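Local coordinates for protein acetyltransferase Atu2258 (Agrobacterium tumefaciens str. C58, PDB 2G3A) that transfers an acetyl group from acetyl coenzyme A to acceptor substrates, with a preference for glucosamine 6-phosphate or dopamine, at residues 52-57 with 97-102; 110-115 with 128-133; 120-125 with 144-149. One frame throughout, in Å; residues are numbered along the deposited sequence. Where two conformers were deposited one is given.

All three contacts pack side chains onto one mixed sheet of the GNAT fold. Interaction 1 sets helix 92-106 against strand 50-57, an outermost strand of the sheet in this chain; interactions 2 and 3 lie toward the other end, on strands 111-116, 131-136 and 145-151. Their centres are about 15 Å (1 and 2), 18 Å (1 and 3) and 9 Å (2 and 3) apart. Along the chain interaction 1 closes first, whereas the segments of interactions 2 and 3 alternate, so helix 119-128 and the chain that follows it pack side by side on neighbouring strands. Leu97 of interaction 1 touches Ile114 and Tyr125, joining the two helices beside the CoA site inferred from relatives.

Interaction 1: residues 52-57 with 97-102; sequences LNITIR and LAMAEE
Ile54 is the main bump of this contact: its CD1 pushes into the helix surface between Met99 and Ala100, lying 3.7 Å from Met99 CB. The same methyl is equally near the backbone, with Ile54 CD1 3.7 Å from Ala100 N, so it reaches the helix wall itself. Its other branch, CG2, is met by the bent end of selenomethionine Met99, the two side chains crossing obliquely. A turn at chi3 (58°) brings that chain's terminal methyl round, and Met99 CE stops 3.9 Å from Ile54 CG2. The isoleucine is thus touched at both branches by one residue.

Ala100 supplies the shallow part of the surface. Its small CB faces two strand methyls together, with Leu52 CD2 at 4.1 Å and Ile54 CD1 at 4.2 Å from Ala100 CB. With CG anti to the backbone N (chi1 -164°), the branch of Leu52 is carried toward the helix, where its CD1 lies 3.8 Å from Ala100 O. No hydrogen bond crosses; the fit is apolar.

Segments 52-57 and 97-102 run roughly antiparallel (147°), their axes 9.2 Å apart at closest. Helix 92-106 covers one face of the sheet here, Leu96 and Glu103 extending the contact to Ile54 and Leu52, while strand 63-72 pairs with 50-57 along one edge and an antiparallel strand of the second subunit continues the sheet beyond the other.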
loop_
_atom_site.group_PDB
_atom_site.type_symbol
_atom_site.label_atom_id
_atom_site.label_comp_id
_atom_site.label_asym_id
_atom_site.label_seq_id
_atom_site.Cartn_x
_atom_site.Cartn_y
_atom_site.Cartn_z
ATOM N N LEU A 52 0.378 -8.402 11.547
ATOM C CA LEU A 52 1.649 -8.933 12.008
ATOM C C LEU A 52 2.553 -7.741 12.347
ATOM O O LEU A 52 3.113 -7.088 11.452
ATOM C CB LEU A 52 2.287 -9.846 10.934
ATOM C CG LEU A 52 3.430 -10.773 11.388
ATOM C CD1 LEU A 52 3.763 -11.815 10.324
ATOM C CD2 LEU A 52 4.698 -9.975 11.804
ATOM N N ASN A 53 2.674 -7.447 13.640
ATOM C CA ASN A 53 3.509 -6.346 14.098
ATOM C C ASN A 53 4.596 -6.838 15.049
ATOM O O ASN A 53 4.413 -7.823 15.772
ATOM C CB ASN A 53 2.670 -5.293 14.823
ATOM C CG ASN A 53 1.528 -4.752 13.980
ATOM O OD1 ASN A 53 1.658 -4.556 12.768
ATOM N ND2 ASN A 53 0.402 -4.486 14.632
ATOM N N ILE A 54 5.726 -6.144 15.040
ATOM C CA ILE A 54 6.781 -6.384 15.997
ATOM C C ILE A 54 7.162 -5.016 16.526
ATOM O O ILE A 54 7.583 -4.138 15.763
ATOM C CB ILE A 54 8.000 -7.074 15.378
ATOM C CG1 ILE A 54 7.616 -8.451 14.838
ATOM C CG2 ILE A 54 9.132 -7.204 16.414
ATOM C CD1 ILE A 54 8.390 -8.855 13.629
ATOM N N THR A 55 6.986 -4.831 17.830
ATOM C CA THR A 55 7.388 -3.591 18.461
ATOM C C THR A 55 8.697 -3.793 19.200
ATOM O O THR A 55 8.924 -4.828 19.827
ATOM C CB THR A 55 6.312 -3.034 19.418
ATOM O OG1 THR A 55 5.797 -4.092 20.236
ATOM C CG2 THR A 55 5.164 -2.405 18.626
ATOM N N ILE A 56 9.563 -2.801 19.074
ATOM C CA ILE A 56 10.780 -2.715 19.850
ATOM C C ILE A 56 10.447 -1.803 21.026
ATOM O O ILE A 56 10.105 -0.641 20.820
ATOM C CB ILE A 56 11.921 -2.105 19.017
ATOM C CG1 ILE A 56 12.194 -2.978 17.771
ATOM C CG2 ILE A 56 13.162 -1.924 19.896
ATOM C CD1 ILE A 56 13.266 -2.423 16.819
ATOM N N ARG A 57 10.543 -2.341 22.239
ATOM C CA ARG A 57 10.127 -1.636 23.452
ATOM C C ARG A 57 11.242 -1.513 24.498
ATOM O O ARG A 57 11.940 -2.479 24.796
ATOM C CB ARG A 57 8.893 -2.311 24.058
ATOM C CG ARG A 57 7.652 -2.202 23.189
ATOM C CD ARG A 57 6.566 -3.122 23.702
ATOM N NE ARG A 57 5.329 -3.034 22.924
ATOM C CZ ARG A 57 4.356 -2.146 23.140
ATOM N NH1 ARG A 57 4.478 -1.230 24.089
ATOM N NH2 ARG A 57 3.263 -2.164 22.383
ATOM N N LEU A 97 12.865 -8.431 10.034
ATOM C CA LEU A 97 12.440 -9.204 8.861
ATOM C C LEU A 97 12.435 -10.716 9.128
ATOM O O LEU A 97 11.548 -11.438 8.665
ATOM C CB LEU A 97 13.324 -8.887 7.663
ATOM C CG LEU A 97 13.193 -7.446 7.131
ATOM C CD1 LEU A 97 14.316 -7.186 6.136
ATOM C CD2 LEU A 97 11.792 -7.214 6.500
ATOM N N ALA A 98 13.447 -11.188 9.852
ATOM C CA ALA A 98 13.538 -12.606 10.211
ATOM C C ALA A 98 12.414 -13.038 11.159
ATOM O O ALA A 98 11.841 -14.130 11.006
ATOM C CB ALA A 98 14.924 -12.919 10.807
HETATM N N MSE A 99 12.059 -12.176 12.108
HETATM C CA MSE A 99 10.942 -12.485 13.013
HETATM C C MSE A 99 9.600 -12.522 12.281
HETATM O O MSE A 99 8.758 -13.396 12.540
HETATM C CB MSE A 99 10.881 -11.482 14.154
HETATM C CG MSE A 99 12.072 -11.563 15.093
HETATM SE SE MSE A 99 11.891 -10.265 16.525
HETATM C CE MSE A 99 10.163 -10.831 17.309
ATOM N N ALA A 100 9.409 -11.578 11.361
ATOM C CA ALA A 100 8.209 -11.539 10.511
ATOM C C ALA A 100 8.132 -12.762 9.592
ATOM O O ALA A 100 7.071 -13.374 9.458
ATOM C CB ALA A 100 8.180 -10.239 9.691
ATOM N N GLU A 101 9.247 -13.118 8.955
ATOM C CA GLU A 101 9.254 -14.280 8.062
ATOM C C GLU A 101 8.937 -15.574 8.824
ATOM O O GLU A 101 8.141 -16.408 8.359
ATOM C CB GLU A 101 10.578 -14.411 7.327
ATOM C CG GLU A 101 10.652 -15.708 6.519
ATOM C CD GLU A 101 11.777 -15.720 5.509
ATOM O OE1 GLU A 101 12.355 -14.658 5.229
ATOM O OE2 GLU A 101 12.074 -16.804 4.970
ATOM N N GLU A 102 9.569 -15.739 9.981
ATOM C CA GLU A 102 9.295 -16.891 10.834
ATOM C C GLU A 102 7.802 -17.024 11.134
ATOM O O GLU A 102 7.246 -18.122 11.034
ATOM C CB GLU A 102 10.126 -16.831 12.124
ATOM C CG GLU A 102 9.919 -18.024 13.043
ATOM C CD GLU A 102 10.794 -17.982 14.282
ATOM O OE1 GLU A 102 11.777 -17.201 14.310
ATOM O OE2 GLU A 102 10.499 -18.739 15.229
#

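Interaction 2: residues 110-115 with 128-133; sequences MGAYID and YGFTKI
Phe130 lays its ring against strand 111-116, and one face of that ring is taken by Ile114. The contact is a CH-pi interaction: Ile114 CG2 stands 3.9 Å from the centroid of the Phe130 ring and 23° off the ring normal. The methyl is displaced toward the rim, so the shortest approach is from Ile114 CG2 to Phe130 CD1, at 3.6 Å. With CG1 of Ile114 anti to its backbone N (chi1 -160°), CG2 falls between N and the carbonyl carbon and is presented to the ring, and the two side chains meet at about a right angle.

Two residues earlier on the strand, apolar packing takes over. Ala112 CB lies 3.9 Å from Phe130 CE1 and almost as close to CZ, so the small side chain borders the far end of the ring. Between the two inward-pointing residues the strand backbone itself is met: Tyr113 CA sits at the ring edge, 4.1 Å from Phe130 CE1.

Strands 111-116 and 131-136 flank helix 119-128 in a strand-helix-strand unit of the GNAT fold, in which strand 145-151 lies between the two strands. Phe130 therefore reaches strand 111-116 from the connection after the helix, over the face of the sheet that the helix covers, and Tyr125 of that helix packs on both Phe130 and Ile114.

Backbone hydrogen bonding sets up this approach without crossing between the segments. A Schellman motif ends the helix, with Gly129 as its C-prime residue at positive phi (129°): Phe130 N bonds to Tyr125 O and Gly129 N to Glu126 O. The chain turns there, and Phe130 CB points toward strand 111-116.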
loop_
_atom_site.group_PDB
_atom_site.type_symbol
_atom_site.label_atom_id
_atom_site.label_comp_id
_atom_site.label_asym_id
_atom_site.label_seq_id
_atom_site.Cartn_x
_atom_site.Cartn_y
_atom_site.Cartn_z
HETATM N N MSE A 110 3.483 -18.374 1.622
HETATM C CA MSE A 110 4.334 -18.795 0.519
HETATM C C MSE A 110 5.462 -17.810 0.218
HETATM O O MSE A 110 6.396 -18.113 -0.523
HETATM C CB MSE A 110 3.478 -18.897 -0.745
HETATM C CG MSE A 110 2.402 -19.963 -0.719
HETATM SE SE MSE A 110 1.163 -19.578 -2.196
HETATM C CE MSE A 110 2.387 -19.659 -3.601
ATOM N N GLY A 111 5.362 -16.606 0.756
ATOM C CA GLY A 111 6.352 -15.577 0.451
ATOM C C GLY A 111 6.055 -14.239 1.105
ATOM O O GLY A 111 5.029 -14.071 1.794
ATOM N N ALA A 112 6.948 -13.284 0.890
ATOM C CA ALA A 112 6.808 -11.932 1.461
ATOM C C ALA A 112 7.019 -10.921 0.361
ATOM O O ALA A 112 7.737 -11.178 -0.609
ATOM C CB ALA A 112 7.862 -11.707 2.582
ATOM N N TYR A 113 6.421 -9.750 0.505
ATOM C CA TYR A 113 6.830 -8.642 -0.348
ATOM C C TYR A 113 6.945 -7.337 0.417
ATOM O O TYR A 113 6.434 -7.187 1.537
ATOM C CB TYR A 113 5.955 -8.536 -1.625
ATOM C CG TYR A 113 4.528 -8.081 -1.391
ATOM C CD1 TYR A 113 4.106 -6.813 -1.808
ATOM C CD2 TYR A 113 3.586 -8.928 -0.790
ATOM C CE1 TYR A 113 2.787 -6.389 -1.602
ATOM C CE2 TYR A 113 2.270 -8.522 -0.598
ATOM C CZ TYR A 113 1.876 -7.254 -1.008
ATOM O OH TYR A 113 0.564 -6.853 -0.808
ATOM N N ILE A 114 7.620 -6.387 -0.217
ATOM C CA ILE A 114 8.056 -5.181 0.443
ATOM C C ILE A 114 8.311 -4.098 -0.601
ATOM O O ILE A 114 8.539 -4.393 -1.777
ATOM C CB ILE A 114 9.319 -5.471 1.331
ATOM C CG1 ILE A 114 9.515 -4.399 2.398
ATOM C CG2 ILE A 114 10.590 -5.615 0.463
ATOM C CD1 ILE A 114 10.427 -4.882 3.587
ATOM N N ASP A 115 8.252 -2.836 -0.183
ATOM C CA ASP A 115 8.598 -1.760 -1.117
ATOM C C ASP A 115 9.354 -0.639 -0.416
ATOM O O ASP A 115 9.303 -0.524 0.799
ATOM C CB ASP A 115 7.350 -1.238 -1.820
ATOM C CG ASP A 115 6.259 -0.886 -0.846
ATOM O OD1 ASP A 115 6.442 0.090 -0.119
ATOM O OD2 ASP A 115 5.244 -1.600 -0.800
ATOM N N TYR A 128 19.236 -9.424 2.673
ATOM C CA TYR A 128 18.322 -10.332 3.381
ATOM C C TYR A 128 17.801 -11.480 2.504
ATOM O O TYR A 128 17.609 -12.602 2.984
ATOM C CB TYR A 128 17.165 -9.550 4.058
ATOM C CG TYR A 128 16.232 -10.456 4.851
ATOM C CD1 TYR A 128 16.590 -10.906 6.125
ATOM C CD2 TYR A 128 15.023 -10.905 4.303
ATOM C CE1 TYR A 128 15.776 -11.775 6.837
ATOM C CE2 TYR A 128 14.192 -11.790 5.007
ATOM C CZ TYR A 128 14.582 -12.217 6.276
ATOM O OH TYR A 128 13.786 -13.071 7.006
ATOM N N GLY A 129 17.607 -11.221 1.211
ATOM C CA GLY A 129 17.121 -12.262 0.304
ATOM C C GLY A 129 15.926 -11.868 -0.555
ATOM O O GLY A 129 15.430 -12.693 -1.326
ATOM N N PHE A 130 15.443 -10.632 -0.424
ATOM C CA PHE A 130 14.409 -10.141 -1.362
ATOM C C PHE A 130 14.990 -9.881 -2.735
ATOM O O PHE A 130 16.169 -9.563 -2.866
ATOM C CB PHE A 130 13.746 -8.858 -0.894
ATOM C CG PHE A 130 12.825 -9.025 0.280
ATOM C CD1 PHE A 130 11.438 -9.106 0.094
ATOM C CD2 PHE A 130 13.328 -9.037 1.569
ATOM C CE1 PHE A 130 10.576 -9.232 1.186
ATOM C CE2 PHE A 130 12.470 -9.142 2.666
ATOM C CZ PHE A 130 11.091 -9.247 2.467
ATOM N N THR A 131 14.139 -10.013 -3.749
ATOM C CA THR A 131 14.535 -9.820 -5.143
ATOM C C THR A 131 13.540 -8.876 -5.805
ATOM O O THR A 131 12.331 -9.015 -5.618
ATOM C CB THR A 131 14.567 -11.147 -5.912
ATOM O OG1 THR A 131 13.282 -11.771 -5.828
ATOM C CG2 THR A 131 15.617 -12.080 -5.338
ATOM N N LYS A 132 14.062 -7.915 -6.558
ATOM C CA LYS A 132 13.265 -6.849 -7.131
ATOM C C LYS A 132 12.258 -7.405 -8.110
ATOM O O LYS A 132 12.563 -8.302 -8.893
ATOM C CB LYS A 132 14.177 -5.842 -7.836
ATOM C CG LYS A 132 15.220 -5.236 -6.908
ATOM C CD LYS A 132 15.763 -3.900 -7.410
ATOM C CE LYS A 132 17.098 -4.058 -8.119
ATOM N NZ LYS A 132 17.922 -2.819 -7.969
ATOM N N ILE A 133 11.051 -6.866 -8.068
ATOM C CA ILE A 133 10.018 -7.293 -9.001
ATOM C C ILE A 133 9.607 -6.167 -9.942
ATOM O O ILE A 133 9.018 -6.421 -10.973
ATOM C CB ILE A 133 8.799 -7.964 -8.298
ATOM C CG1 ILE A 133 8.172 -7.046 -7.252
ATOM C CG2 ILE A 133 9.224 -9.317 -7.694
ATOM C CD1 ILE A 133 7.098 -7.719 -6.362
#

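Interaction 3: residues 120-125 with 144-149; sequences DALRTY and SITWLE
Leu122 joins helix 119-128 to strand 145-151 of the GNAT fold, with its CD1 methyl resting on Leu148 and Thr146. The helix covers one face of the sheet; its segment 120-125 runs nearly parallel to 145-149 (14°), their axes 10.3 Å apart at closest.

The close part of the contact is apolar. Leu122 CD1 lies 3.7 Å from Leu148 CD2 and scarcely farther from the other methyl, so it sits across the fork of Leu148. CG of Leu122 is anti to its backbone N (chi1 177°), carrying the branch toward the strand even though its CB starts off alongside it. Farther toward the strand's beginning, Leu122 CD1 comes within 3.9 Å of Thr146 CG2. Tyr125 adds a looser touch, its ring meeting Leu148 at the edge, with Tyr125 CD2 4.3 Å from Leu148 CD1; Phe130 packs on both residues.

The helix surface turned from the strand is polar. There Arg123, exposed to solvent, forms a salt bridge to Asp120 OD1 in one of its two conformers, and the other carboxylate oxygen, Asp120 OD2, pairs with Arg43 of the second subunit. Arg123, Thr124 and Tyr125 probably contribute to CoA binding, as in related enzymes; of the three, Tyr125 also packs on the strand. Thr124 OG1 donates to Asp120 O at 3.0 Å, from the face of the carbonyl plane opposite to Thr124 N.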
loop_
_atom_site.group_PDB
_atom_site.type_symbol
_atom_site.label_atom_id
_atom_site.label_comp_id
_atom_site.label_asym_id
_atom_site.label_seq_id
_atom_site.Cartn_x
_atom_site.Cartn_y
_atom_site.Cartn_z
ATOM N N ASP A 120 19.261 2.685 1.016
ATOM C CA ASP A 120 19.878 1.900 2.088
ATOM C C ASP A 120 18.961 0.764 2.561
ATOM O O ASP A 120 19.442 -0.330 2.884
ATOM C CB ASP A 120 20.314 2.785 3.250
ATOM C CG ASP A 120 21.408 3.759 2.848
ATOM O OD1 ASP A 120 22.496 3.318 2.407
ATOM O OD2 ASP A 120 21.165 4.965 2.941
ATOM N N ALA A 121 17.656 1.032 2.612
ATOM C CA ALA A 121 16.669 -0.009 2.901
ATOM C C ALA A 121 16.655 -1.048 1.787
ATOM O O ALA A 121 16.580 -2.233 2.079
ATOM C CB ALA A 121 15.288 0.575 3.096
ATOM N N LEU A 122 16.724 -0.601 0.524
ATOM C CA LEU A 122 16.775 -1.501 -0.633
ATOM C C LEU A 122 17.949 -2.481 -0.543
ATOM O O LEU A 122 17.776 -3.681 -0.760
ATOM C CB LEU A 122 16.834 -0.715 -1.960
ATOM C CG LEU A 122 16.975 -1.510 -3.276
ATOM C CD1 LEU A 122 15.792 -2.459 -3.455
ATOM C CD2 LEU A 122 17.012 -0.568 -4.454
ATOM N N ARG A 123 19.139 -1.966 -0.219
ATOM C CA ARG A 123 20.329 -2.792 -0.019
ATOM C C ARG A 123 20.129 -3.813 1.111
ATOM O O ARG A 123 20.488 -4.974 0.981
ATOM C CB ARG A 123 21.531 -1.890 0.277
ATOM C CG ARG A 123 22.883 -2.568 0.165
ATOM C CD ARG A 123 24.027 -1.601 0.472
ATOM N NE ARG A 123 23.873 -0.955 1.774
ATOM C CZ ARG A 123 23.568 0.328 1.947
ATOM N NH1 ARG A 123 23.383 1.115 0.898
ATOM N NH2 ARG A 123 23.444 0.820 3.171
ATOM N N THR A 124 19.566 -3.358 2.225
ATOM C CA THR A 124 19.259 -4.249 3.346
ATOM C C THR A 124 18.333 -5.383 2.902
ATOM O O THR A 124 18.571 -6.562 3.221
ATOM C CB THR A 124 18.588 -3.464 4.502
ATOM O OG1 THR A 124 19.495 -2.452 4.958
ATOM C CG2 THR A 124 18.221 -4.389 5.671
ATOM N N TYR A 125 17.286 -5.032 2.157
ATOM C CA TYR A 125 16.298 -6.038 1.741
ATOM C C TYR A 125 16.912 -7.022 0.782
ATOM O O TYR A 125 16.658 -8.220 0.874
ATOM C CB TYR A 125 15.064 -5.393 1.090
ATOM C CG TYR A 125 14.334 -4.420 1.973
ATOM C CD1 TYR A 125 14.467 -4.474 3.363
ATOM C CD2 TYR A 125 13.497 -3.432 1.415
ATOM C CE1 TYR A 125 13.820 -3.563 4.173
ATOM C CE2 TYR A 125 12.807 -2.520 2.236
ATOM C CZ TYR A 125 12.985 -2.592 3.607
ATOM O OH TYR A 125 12.335 -1.705 4.442
ATOM N N SER A 144 13.491 6.539 -6.456
ATOM C CA SER A 144 12.570 5.628 -7.117
ATOM C C SER A 144 11.837 4.788 -6.080
ATOM O O SER A 144 12.299 4.651 -4.933
ATOM C CB SER A 144 13.327 4.716 -8.092
ATOM O OG SER A 144 14.219 3.866 -7.397
ATOM N N ILE A 145 10.688 4.238 -6.465
ATOM C CA ILE A 145 10.046 3.178 -5.664
ATOM C C ILE A 145 10.440 1.815 -6.241
ATOM O O ILE A 145 10.410 1.626 -7.460
ATOM C CB ILE A 145 8.503 3.303 -5.594
ATOM C CG1 ILE A 145 8.095 4.706 -5.122
ATOM C CG2 ILE A 145 7.906 2.197 -4.670
ATOM C CD1 ILE A 145 6.580 4.968 -5.040
ATOM N N THR A 146 10.839 0.877 -5.373
ATOM C CA THR A 146 11.170 -0.489 -5.810
ATOM C C THR A 146 10.316 -1.459 -5.014
ATOM O O THR A 146 10.144 -1.274 -3.798
ATOM C CB THR A 146 12.676 -0.821 -5.597
ATOM O OG1 THR A 146 13.470 0.189 -6.217
ATOM C CG2 THR A 146 13.049 -2.203 -6.218
ATOM N N TRP A 147 9.750 -2.458 -5.707
ATOM C CA TRP A 147 9.004 -3.541 -5.063
ATOM C C TRP A 147 9.865 -4.768 -5.133
ATOM O O TRP A 147 10.561 -5.023 -6.148
ATOM C CB TRP A 147 7.658 -3.808 -5.768
ATOM C CG TRP A 147 6.609 -2.724 -5.509
ATOM C CD1 TRP A 147 5.635 -2.727 -4.535
ATOM C CD2 TRP A 147 6.452 -1.489 -6.227
ATOM N NE1 TRP A 147 4.894 -1.561 -4.611
ATOM C CE2 TRP A 147 5.378 -0.792 -5.642
ATOM C CE3 TRP A 147 7.128 -0.902 -7.312
ATOM C CZ2 TRP A 147 4.964 0.465 -6.109
ATOM C CZ3 TRP A 147 6.718 0.337 -7.768
ATOM C CH2 TRP A 147 5.631 0.999 -7.171
ATOM N N LEU A 148 9.832 -5.543 -4.054
ATOM C CA LEU A 148 10.634 -6.755 -3.979
ATOM C C LEU A 148 9.816 -7.916 -3.427
ATOM O O LEU A 148 8.876 -7.699 -2.661
ATOM C CB LEU A 148 11.879 -6.530 -3.075
ATOM C CG LEU A 148 12.833 -5.410 -3.486
ATOM C CD1 LEU A 148 12.522 -4.142 -2.715
ATOM C CD2 LEU A 148 14.303 -5.808 -3.256
ATOM N N GLU A 149 10.186 -9.143 -3.794
ATOM C CA GLU A 149 9.569 -10.337 -3.193
ATOM C C GLU A 149 10.617 -11.284 -2.572
ATOM O O GLU A 149 11.802 -11.269 -2.936
ATOM C CB GLU A 149 8.772 -11.118 -4.251
ATOM C CG GLU A 149 9.701 -11.833 -5.257
ATOM C CD GLU A 149 8.977 -12.590 -6.367
ATOM O OE1 GLU A 149 7.734 -12.692 -6.321
ATOM O OE2 GLU A 149 9.669 -13.079 -7.288
#